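Local coordinates for protein beta-N-acetylhexosaminidase (Streptomyces plicatus, PDB 1JAK) that hydrolyses terminal N-acetylhexosamine residues from the non-reducing ends of glycosides, probably by substrate-assisted catalysis as a family 20 glycoside hydrolase, at residues E419-D427 with T479-L489. Residues are numbered along the deposited sequence; the frame is centred on the assembly and turned at random.
Sequences EVQRSYDWD and THDWDTYKVRL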
ATOM      1  N   GLU A 419       9.975  14.014   8.917  1.00  9.03           N
ATOM      2  CA  GLU A 419      11.199  13.234   8.824  1.00  8.79           C
ATOM      3  C   GLU A 419      10.888  11.775   9.130  1.00  8.93           C
ATOM      4  O   GLU A 419       9.763  11.424   9.494  1.00  8.65           O
ATOM      5  CB  GLU A 419      12.267  13.760   9.790  1.00  8.72           C
ATOM      6  CG  GLU A 419      13.357  14.602   9.117  1.00  9.91           C
ATOM      7  CD  GLU A 419      14.372  13.769   8.335  1.00 11.30           C
ATOM      8  OE1 GLU A 419      14.186  12.539   8.218  1.00 10.97           O
ATOM      9  OE2 GLU A 419      15.362  14.351   7.837  1.00 10.29           O
ATOM     10  N   VAL A 420      11.895  10.930   8.982  1.00  9.13           N
ATOM     11  CA  VAL A 420      11.728   9.505   9.205  1.00  8.80           C
ATOM     12  C   VAL A 420      11.245   9.132  10.605  1.00  8.67           C
ATOM     13  O   VAL A 420      10.346   8.306  10.748  1.00  8.59           O
ATOM     14  CB  VAL A 420      13.036   8.765   8.888  1.00  9.36           C
ATOM     15  CG1 VAL A 420      12.837   7.261   9.024  1.00  9.78           C
ATOM     16  CG2 VAL A 420      13.483   9.117   7.474  1.00  9.32           C
ATOM     17  N   GLN A 421      11.817   9.735  11.642  1.00  9.31           N
ATOM     18  CA  GLN A 421      11.378   9.391  12.989  1.00  9.89           C
ATOM     19  C   GLN A 421       9.915   9.745  13.227  1.00  9.83           C
ATOM     20  O   GLN A 421       9.165   8.943  13.774  1.00  9.78           O
ATOM     21  CB  GLN A 421      12.249  10.060  14.060  1.00 11.62           C
ATOM     22  CG  GLN A 421      11.769   9.727  15.472  1.00 14.37           C
ATOM     23  CD  GLN A 421      12.708  10.192  16.571  1.00 15.89           C
ATOM     24  OE1 GLN A 421      13.716  10.852  16.316  1.00 18.50           O
ATOM     25  NE2 GLN A 421      12.372   9.848  17.808  1.00 16.94           N
ATOM     26  N   ARG A 422       9.499  10.937  12.809  1.00  9.49           N
ATOM     27  CA  ARG A 422       8.110  11.338  13.012  1.00  9.75           C
ATOM     28  C   ARG A 422       7.137  10.369  12.342  1.00  9.38           C
ATOM     29  O   ARG A 422       6.094  10.031  12.900  1.00  8.70           O
ATOM     30  CB  ARG A 422       7.862  12.752  12.471  1.00  9.70           C
ATOM     31  CG  ARG A 422       6.439  13.248  12.744  1.00 10.26           C
ATOM     32  CD  ARG A 422       6.180  14.627  12.159  1.00 11.97           C
ATOM     33  NE  ARG A 422       4.856  15.127  12.529  1.00 11.30           N
ATOM     34  CZ  ARG A 422       4.530  15.560  13.744  1.00 16.05           C
ATOM     35  NH1 ARG A 422       5.434  15.559  14.718  1.00 16.57           N
ATOM     36  NH2 ARG A 422       3.300  15.994  13.987  1.00 16.70           N
ATOM     37  N   SER A 423       7.487   9.913  11.146  1.00  9.05           N
ATOM     38  CA  SER A 423       6.630   8.996  10.408  1.00  8.96           C
ATOM     39  C   SER A 423       6.458   7.648  11.108  1.00  8.94           C
ATOM     40  O   SER A 423       5.403   7.025  11.017  1.00  9.07           O
ATOM     41  CB  SER A 423       7.202   8.774   9.004  1.00  9.99           C
ATOM     42  OG  SER A 423       6.348   7.956   8.227  1.00 11.43           O
ATOM     43  N   TYR A 424       7.494   7.221  11.823  1.00  9.76           N
ATOM     44  CA  TYR A 424       7.502   5.931  12.515  1.00 11.20           C
ATOM     45  C   TYR A 424       7.123   5.938  13.992  1.00 11.64           C
ATOM     46  O   TYR A 424       6.459   5.021  14.480  1.00 10.78           O
ATOM     47  CB  TYR A 424       8.904   5.314  12.393  1.00  9.26           C
ATOM     48  CG  TYR A 424       9.127   4.053  13.207  1.00 10.10           C
ATOM     49  CD1 TYR A 424       8.724   2.809  12.724  1.00  9.79           C
ATOM     50  CD2 TYR A 424       9.739   4.106  14.463  1.00  9.63           C
ATOM     51  CE1 TYR A 424       8.925   1.645  13.466  1.00 10.39           C
ATOM     52  CE2 TYR A 424       9.942   2.944  15.220  1.00 11.15           C
ATOM     53  CZ  TYR A 424       9.535   1.719  14.713  1.00 10.00           C
ATOM     54  OH  TYR A 424       9.744   0.565  15.436  1.00 10.80           O
ATOM     55  N   ASP A 425       7.548   6.981  14.694  1.00 13.27           N
ATOM     56  CA  ASP A 425       7.365   7.075  16.135  1.00 13.69           C
ATOM     57  C   ASP A 425       5.990   7.346  16.747  1.00 13.40           C
ATOM     58  O   ASP A 425       5.783   8.371  17.398  1.00 14.74           O
ATOM     59  CB  ASP A 425       8.379   8.083  16.681  1.00 14.60           C
ATOM     60  CG  ASP A 425       8.931   7.681  18.034  1.00 17.27           C
ATOM     61  OD1 ASP A 425       8.618   6.564  18.504  1.00 16.40           O
ATOM     62  OD2 ASP A 425       9.688   8.483  18.619  1.00 17.72           O
ATOM     63  N   TRP A 426       5.061   6.418  16.549  1.00 11.58           N
ATOM     64  CA  TRP A 426       3.727   6.526  17.130  1.00 11.93           C
ATOM     65  C   TRP A 426       3.077   5.148  17.234  1.00 12.59           C
ATOM     66  O   TRP A 426       3.573   4.175  16.663  1.00 13.13           O
ATOM     67  CB  TRP A 426       2.835   7.503  16.342  1.00 11.91           C
ATOM     68  CG  TRP A 426       2.676   7.227  14.874  1.00 10.18           C
ATOM     69  CD1 TRP A 426       3.619   7.385  13.899  1.00 11.59           C
ATOM     70  CD2 TRP A 426       1.487   6.774  14.213  1.00  9.36           C
ATOM     71  NE1 TRP A 426       3.089   7.063  12.670  1.00  9.13           N
ATOM     72  CE2 TRP A 426       1.784   6.682  12.835  1.00  9.61           C
ATOM     73  CE3 TRP A 426       0.200   6.438  14.651  1.00  9.60           C
ATOM     74  CZ2 TRP A 426       0.839   6.266  11.891  1.00  9.63           C
ATOM     75  CZ3 TRP A 426      -0.741   6.024  13.712  1.00  9.84           C
ATOM     76  CH2 TRP A 426      -0.413   5.941  12.344  1.00 11.53           C
ATOM     77  N   ASP A 427       1.978   5.068  17.981  1.00 11.80           N
ATOM     78  CA  ASP A 427       1.268   3.810  18.203  1.00 12.79           C
ATOM     79  C   ASP A 427      -0.179   3.923  17.728  1.00 11.79           C
ATOM     80  O   ASP A 427      -0.964   4.685  18.293  1.00 12.11           O
ATOM     81  CB  ASP A 427       1.309   3.476  19.703  1.00 14.10           C
ATOM     82  CG  ASP A 427       0.606   2.171  20.047  1.00 16.22           C
ATOM     83  OD1 ASP A 427       0.049   1.512  19.146  1.00 13.93           O
ATOM     84  OD2 ASP A 427       0.616   1.806  21.244  1.00 19.36           O
ATOM     85  N   THR A 479       7.623  -4.337  20.148  1.00 13.88           N
ATOM     86  CA  THR A 479       8.852  -4.248  19.364  1.00 13.44           C
ATOM     87  C   THR A 479       9.128  -2.836  18.865  1.00 14.26           C
ATOM     88  O   THR A 479      10.199  -2.564  18.323  1.00 14.59           O
ATOM     89  CB  THR A 479       8.815  -5.171  18.132  1.00 13.51           C
ATOM     90  OG1 THR A 479       7.791  -4.725  17.234  1.00 13.20           O
ATOM     91  CG2 THR A 479       8.539  -6.611  18.546  1.00 13.06           C
ATOM     92  N   HIS A 480       8.165  -1.939  19.052  1.00 13.52           N
ATOM     93  CA  HIS A 480       8.313  -0.559  18.595  1.00 14.49           C
ATOM     94  C   HIS A 480       9.321   0.241  19.412  1.00 14.65           C
ATOM     95  O   HIS A 480       9.187   0.378  20.629  1.00 15.52           O
ATOM     96  CB  HIS A 480       6.952   0.144  18.608  1.00 13.29           C
ATOM     97  CG  HIS A 480       6.973   1.508  17.993  1.00 14.44           C
ATOM     98  ND1 HIS A 480       7.407   2.626  18.673  1.00 15.41           N
ATOM     99  CD2 HIS A 480       6.647   1.927  16.747  1.00 13.07           C
ATOM    100  CE1 HIS A 480       7.346   3.676  17.871  1.00 15.31           C
ATOM    101  NE2 HIS A 480       6.890   3.278  16.697  1.00 13.32           N
ATOM    102  N   ASP A 481      10.332   0.769  18.727  1.00 13.72           N
ATOM    103  CA  ASP A 481      11.381   1.560  19.360  1.00 14.56           C
ATOM    104  C   ASP A 481      12.251   2.190  18.282  1.00 13.61           C
ATOM    105  O   ASP A 481      12.925   1.485  17.534  1.00 14.61           O
ATOM    106  CB  ASP A 481      12.251   0.678  20.257  1.00 15.98           C
ATOM    107  CG  ASP A 481      13.352   1.458  20.941  1.00 19.02           C
ATOM    108  OD1 ASP A 481      13.029   2.357  21.747  1.00 19.83           O
ATOM    109  OD2 ASP A 481      14.539   1.178  20.671  1.00 19.11           O
ATOM    110  N   TRP A 482      12.245   3.516  18.211  1.00 13.52           N
ATOM    111  CA  TRP A 482      13.023   4.221  17.202  1.00 13.06           C
ATOM    112  C   TRP A 482      14.523   3.938  17.215  1.00 14.29           C
ATOM    113  O   TRP A 482      15.109   3.659  16.170  1.00 13.26           O
ATOM    114  CB  TRP A 482      12.787   5.733  17.310  1.00 13.17           C
ATOM    115  CG  TRP A 482      13.715   6.527  16.449  1.00 12.25           C
ATOM    116  CD1 TRP A 482      14.749   7.318  16.867  1.00 12.60           C
ATOM    117  CD2 TRP A 482      13.743   6.555  15.017  1.00 12.81           C
ATOM    118  NE1 TRP A 482      15.420   7.831  15.785  1.00 13.85           N
ATOM    119  CE2 TRP A 482      14.825   7.380  14.636  1.00 12.91           C
ATOM    120  CE3 TRP A 482      12.962   5.959  14.017  1.00 12.31           C
ATOM    121  CZ2 TRP A 482      15.148   7.625  13.295  1.00 13.77           C
ATOM    122  CZ3 TRP A 482      13.282   6.203  12.683  1.00 11.85           C
ATOM    123  CH2 TRP A 482      14.369   7.030  12.337  1.00 12.45           C
ATOM    124  N   ASP A 483      15.149   4.007  18.386  1.00 14.46           N
ATOM    125  CA  ASP A 483      16.588   3.778  18.463  1.00 16.62           C
ATOM    126  C   ASP A 483      17.044   2.446  17.883  1.00 15.62           C
ATOM    127  O   ASP A 483      18.117   2.368  17.282  1.00 16.73           O
ATOM    128  CB  ASP A 483      17.084   3.912  19.906  1.00 19.88           C
ATOM    129  CG  ASP A 483      17.055   5.347  20.399  1.00 24.00           C
ATOM    130  OD1 ASP A 483      17.161   6.266  19.559  1.00 25.92           O
ATOM    131  OD2 ASP A 483      16.946   5.557  21.625  1.00 26.44           O
ATOM    132  N   THR A 484      16.243   1.399  18.055  1.00 14.51           N
ATOM    133  CA  THR A 484      16.618   0.098  17.515  1.00 14.60           C
ATOM    134  C   THR A 484      16.079  -0.078  16.098  1.00 13.91           C
ATOM    135  O   THR A 484      16.693  -0.755  15.276  1.00 13.12           O
ATOM    136  CB  THR A 484      16.132  -1.064  18.418  1.00 16.37           C
ATOM    137  OG1 THR A 484      14.728  -0.944  18.662  1.00 17.05           O
ATOM    138  CG2 THR A 484      16.878  -1.043  19.749  1.00 18.06           C
ATOM    139  N   TYR A 485      14.938   0.541  15.808  1.00 12.78           N
ATOM    140  CA  TYR A 485      14.361   0.451  14.469  1.00 11.53           C
ATOM    141  C   TYR A 485      15.276   1.122  13.445  1.00 11.59           C
ATOM    142  O   TYR A 485      15.481   0.597  12.349  1.00 10.49           O
ATOM    143  CB  TYR A 485      12.986   1.130  14.411  1.00 11.48           C
ATOM    144  CG  TYR A 485      12.442   1.233  12.998  1.00  9.55           C
ATOM    145  CD1 TYR A 485      11.986   0.100  12.322  1.00  9.77           C
ATOM    146  CD2 TYR A 485      12.448   2.449  12.313  1.00  9.48           C
ATOM    147  CE1 TYR A 485      11.555   0.172  10.996  1.00  8.65           C
ATOM    148  CE2 TYR A 485      12.020   2.534  10.981  1.00  9.57           C
ATOM    149  CZ  TYR A 485      11.579   1.391  10.333  1.00  8.63           C
ATOM    150  OH  TYR A 485      11.180   1.452   9.017  1.00  8.94           O
ATOM    151  N   LYS A 486      15.824   2.281  13.799  1.00 10.71           N
ATOM    152  CA  LYS A 486      16.683   3.005  12.870  1.00 11.78           C
ATOM    153  C   LYS A 486      17.889   2.188  12.430  1.00 11.68           C
ATOM    154  O   LYS A 486      18.433   2.417  11.348  1.00 11.59           O
ATOM    155  CB  LYS A 486      17.136   4.343  13.467  1.00 13.07           C
ATOM    156  CG  LYS A 486      18.122   4.252  14.613  1.00 14.38           C
ATOM    157  CD  LYS A 486      18.432   5.649  15.141  1.00 16.12           C
ATOM    158  CE  LYS A 486      19.447   5.609  16.272  1.00 17.55           C
ATOM    159  NZ  LYS A 486      19.733   6.976  16.791  1.00 18.89           N
ATOM    160  N   VAL A 487      18.307   1.234  13.259  1.00 11.88           N
ATOM    161  CA  VAL A 487      19.441   0.386  12.903  1.00 12.08           C
ATOM    162  C   VAL A 487      18.996  -0.616  11.844  1.00 11.33           C
ATOM    163  O   VAL A 487      19.742  -0.920  10.913  1.00 11.28           O
ATOM    164  CB  VAL A 487      19.988  -0.379  14.126  1.00 13.20           C
ATOM    165  CG1 VAL A 487      21.077  -1.348  13.685  1.00 14.78           C
ATOM    166  CG2 VAL A 487      20.544   0.605  15.143  1.00 14.76           C
ATOM    167  N   ARG A 488      17.779  -1.128  11.992  1.00 10.65           N
ATOM    168  CA  ARG A 488      17.239  -2.078  11.027  1.00 10.93           C
ATOM    169  C   ARG A 488      16.943  -1.354   9.715  1.00 11.14           C
ATOM    170  O   ARG A 488      17.075  -1.933   8.634  1.00 10.60           O
ATOM    171  CB  ARG A 488      15.973  -2.741  11.583  1.00 10.67           C
ATOM    172  CG  ARG A 488      16.267  -3.719  12.723  1.00 11.64           C
ATOM    173  CD  ARG A 488      15.035  -4.500  13.174  1.00 11.38           C
ATOM    174  NE  ARG A 488      14.144  -3.722  14.033  1.00 10.49           N
ATOM    175  CZ  ARG A 488      12.925  -3.320  13.685  1.00 10.46           C
ATOM    176  NH1 ARG A 488      12.441  -3.618  12.485  1.00 10.18           N
ATOM    177  NH2 ARG A 488      12.182  -2.631  14.542  1.00 10.11           N
ATOM    178  N   LEU A 489      16.554  -0.086   9.807  1.00  9.73           N
ATOM    179  CA  LEU A 489      16.273   0.694   8.604  1.00  9.30           C
ATOM    180  C   LEU A 489      17.591   1.042   7.918  1.00  9.44           C
ATOM    181  O   LEU A 489      17.702   0.977   6.694  1.00  8.87           O
ATOM    182  CB  LEU A 489      15.513   1.981   8.954  1.00  9.38           C
ATOM    183  CG  LEU A 489      15.066   2.844   7.766  1.00 10.17           C
ATOM    184  CD1 LEU A 489      14.108   2.052   6.880  1.00  8.88           C
ATOM    185  CD2 LEU A 489      14.382   4.110   8.278  1.00  9.87           C
TER
HETATM  186  O   HOH W   1      10.405   5.045  19.930  1.00 14.99           O
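Tyr424 lies flat between His480 and Tyr485, forming a three-ring aromatic cluster. Both pairs are offset stacks, with planes 8° apart in each. The imidazole of His480 covers the rim of one face, its centre 4.3 Å from that of the Tyr424 ring. Tyr485 covers the middle of the opposite face, its CG 3.4 Å from Tyr424 CZ. His480 NE2 also donates to Tyr424 O, at 2.9 Å and nearly straight. The oxygen lies in the imidazole plane, so this bond should help fix the ring's rotation. Trp426 N reaches the same oxygen from the other side of its carbonyl plane. The Tyr424 hydroxyl is hydrogen-bonded to Glu471, and Asp481 N adds a weak bond.

Trp482 turns its edge to the tyrosine, CE3 lying 3.7 Å from Tyr424 CD2. Gln421 CG is anti to the backbone N (chi1 179°), and the extended chain lies over one indole face. Gln421 CB sits 3.8 Å from the centre of the Trp482 six-membered ring, a CH-pi contact. The amide stacks at 7° over the pyrrole end. Gln421 NE2 donates to Asp425 OD2, which steadies that amide. A water bridges Asp425 OD1 and Trp482 N.

The contact joins helix 420-424, which comes between barrel strands 389-392 and 440-447 in the chain, to the start of helix 482-490. Helix 465-474 packs beside both, touching Tyr485 through Glu471 and His480 through Leu472.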